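PDB 1JWI: bitiscetin from Bitis arietans, which binds von Willebrand factor and induces its interaction, through the A1 domain, with platelet GPIbalpha, so that platelets aggregate. Local coordinates for residues Val63-Ile68 and Leu103-Glu108. Numbering follows the deposited sequence.
Sequences VYDAWI and LDVHTE
Ala66 and Leu103 form an antiparallel hydrogen-bonded pair: Leu103 N donates to Ala66 O at 2.7 Å, and Ala66 N to Leu103 O at 3.3 Å. Just before the strand, Asp65 continues the pairing with its side chain. Its CG lies anti to the carbonyl carbon (chi1 -64°), and OD2 accepts a nearly straight bond from Val105 N (3.1 Å) on the anti side, somewhat out of the carboxylate plane. A short acceptor suits this place, where the chain leaves strand 100-103 after Leu103. Asp104 OD1 closes an Asx turn by accepting a hydrogen bond from His106 N above its carboxylate plane. The two acids would repel, Asp65 OD2 and Asp104 OD1 being 3.8 Å apart, but one water donates to both oxygens, which probably offsets some of their repulsion. Among apolar groups, Leu103 and Ile68 cross at about a right angle, Ile68 CG2 lying 3.8 Å from Leu103 CG, while Ala66 CB, a small methyl suited to this buried spot, lies 4.4 Å from Leu103 CB on the same face of the sheet. Branched Val105 sets CB and CG2 against Tyr64 O. Within this C-type lectin-like domain the pairing joins strand 66-72 to strand 100-103, the middle one of a three-stranded antiparallel sheet, with Leu103 packed on helix 45-58 and Ile68 on strand 121-126.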
# COMPACT_ATOMS: atom_id res chain seq x y z
N VAL A 63 4.25 -5.49 -20.92
CA VAL A 63 3.66 -4.16 -20.76
C VAL A 63 2.59 -4.09 -19.67
O VAL A 63 2.24 -3.01 -19.21
CB VAL A 63 3.03 -3.67 -22.07
CG1 VAL A 63 4.09 -3.54 -23.14
CG2 VAL A 63 1.94 -4.64 -22.51
N TYR A 64 2.07 -5.24 -19.27
CA TYR A 64 1.03 -5.27 -18.25
C TYR A 64 1.44 -6.14 -17.07
O TYR A 64 2.25 -7.05 -17.22
CB TYR A 64 -0.27 -5.86 -18.80
CG TYR A 64 -0.95 -5.09 -19.90
CD1 TYR A 64 -1.53 -3.84 -19.67
CD2 TYR A 64 -1.06 -5.63 -21.18
CE1 TYR A 64 -2.21 -3.16 -20.68
CE2 TYR A 64 -1.73 -4.96 -22.20
CZ TYR A 64 -2.31 -3.73 -21.94
OH TYR A 64 -2.98 -3.07 -22.94
N ASP A 65 0.86 -5.85 -15.91
CA ASP A 65 1.09 -6.68 -14.74
C ASP A 65 0.01 -7.75 -14.94
O ASP A 65 -0.86 -7.60 -15.79
CB ASP A 65 0.83 -5.90 -13.45
CG ASP A 65 1.79 -4.73 -13.25
OD1 ASP A 65 1.39 -3.58 -13.51
OD2 ASP A 65 2.94 -4.96 -12.85
N ALA A 66 0.06 -8.82 -14.16
CA ALA A 66 -0.95 -9.87 -14.29
C ALA A 66 -1.54 -10.20 -12.92
O ALA A 66 -0.81 -10.50 -11.98
CB ALA A 66 -0.34 -11.11 -14.92
N TRP A 67 -2.87 -10.13 -12.82
CA TRP A 67 -3.58 -10.43 -11.57
C TRP A 67 -3.40 -11.85 -11.05
O TRP A 67 -3.44 -12.82 -11.82
CB TRP A 67 -5.09 -10.23 -11.75
CG TRP A 67 -5.55 -8.82 -11.93
CD1 TRP A 67 -6.41 -8.35 -12.89
CD2 TRP A 67 -5.24 -7.69 -11.10
NE1 TRP A 67 -6.65 -7.01 -12.70
CE2 TRP A 67 -5.95 -6.58 -11.61
CE3 TRP A 67 -4.43 -7.52 -9.97
CZ2 TRP A 67 -5.87 -5.31 -11.03
CZ3 TRP A 67 -4.36 -6.25 -9.39
CH2 TRP A 67 -5.07 -5.17 -9.92
N ILE A 68 -3.21 -11.97 -9.74
CA ILE A 68 -3.15 -13.26 -9.07
C ILE A 68 -4.20 -13.14 -7.96
O ILE A 68 -4.69 -12.03 -7.71
CB ILE A 68 -1.75 -13.62 -8.47
CG1 ILE A 68 -1.23 -12.51 -7.58
CG2 ILE A 68 -0.79 -13.96 -9.60
CD1 ILE A 68 0.08 -12.90 -6.88
N LEU A 103 1.43 -10.02 -10.61
CA LEU A 103 2.82 -10.29 -10.95
C LEU A 103 3.41 -8.99 -11.52
O LEU A 103 2.87 -8.43 -12.47
CB LEU A 103 2.90 -11.43 -11.98
CG LEU A 103 2.29 -12.76 -11.53
CD1 LEU A 103 2.46 -13.81 -12.61
CD2 LEU A 103 2.97 -13.21 -10.24
N ASP A 104 4.50 -8.53 -10.93
CA ASP A 104 5.16 -7.28 -11.33
C ASP A 104 5.90 -7.38 -12.67
O ASP A 104 6.88 -8.11 -12.80
CB ASP A 104 6.15 -6.89 -10.23
CG ASP A 104 6.69 -5.49 -10.38
OD1 ASP A 104 6.51 -4.85 -11.44
OD2 ASP A 104 7.31 -5.02 -9.41
N VAL A 105 5.44 -6.62 -13.65
CA VAL A 105 6.06 -6.62 -14.97
C VAL A 105 7.54 -6.21 -14.92
O VAL A 105 8.36 -6.69 -15.71
CB VAL A 105 5.33 -5.65 -15.93
CG1 VAL A 105 5.64 -4.20 -15.55
CG2 VAL A 105 5.73 -5.94 -17.37
N HIS A 106 7.88 -5.34 -13.98
CA HIS A 106 9.24 -4.84 -13.84
C HIS A 106 10.27 -5.85 -13.38
O HIS A 106 11.48 -5.62 -13.50
CB HIS A 106 9.23 -3.61 -12.93
CG HIS A 106 8.42 -2.48 -13.47
ND1 HIS A 106 7.58 -1.72 -12.69
CD2 HIS A 106 8.32 -1.98 -14.73
CE1 HIS A 106 6.99 -0.80 -13.44
NE2 HIS A 106 7.42 -0.94 -14.68
N THR A 107 9.82 -6.98 -12.85
CA THR A 107 10.75 -8.02 -12.41
C THR A 107 10.50 -9.25 -13.29
O THR A 107 10.90 -10.36 -12.97
CB THR A 107 10.53 -8.38 -10.90
OG1 THR A 107 9.19 -8.82 -10.69
CG2 THR A 107 10.81 -7.17 -10.01
N GLU A 108 9.85 -9.00 -14.43
CA GLU A 108 9.50 -10.04 -15.39
C GLU A 108 8.63 -11.10 -14.73
O GLU A 108 8.85 -12.30 -14.88
CB GLU A 108 10.77 -10.66 -16.01
CG GLU A 108 11.70 -9.62 -16.61
CD GLU A 108 12.56 -10.16 -17.75
OE1 GLU A 108 13.14 -11.26 -17.60
OE2 GLU A 108 12.66 -9.47 -18.79
O HOH W 1 4.58 -3.11 -11.78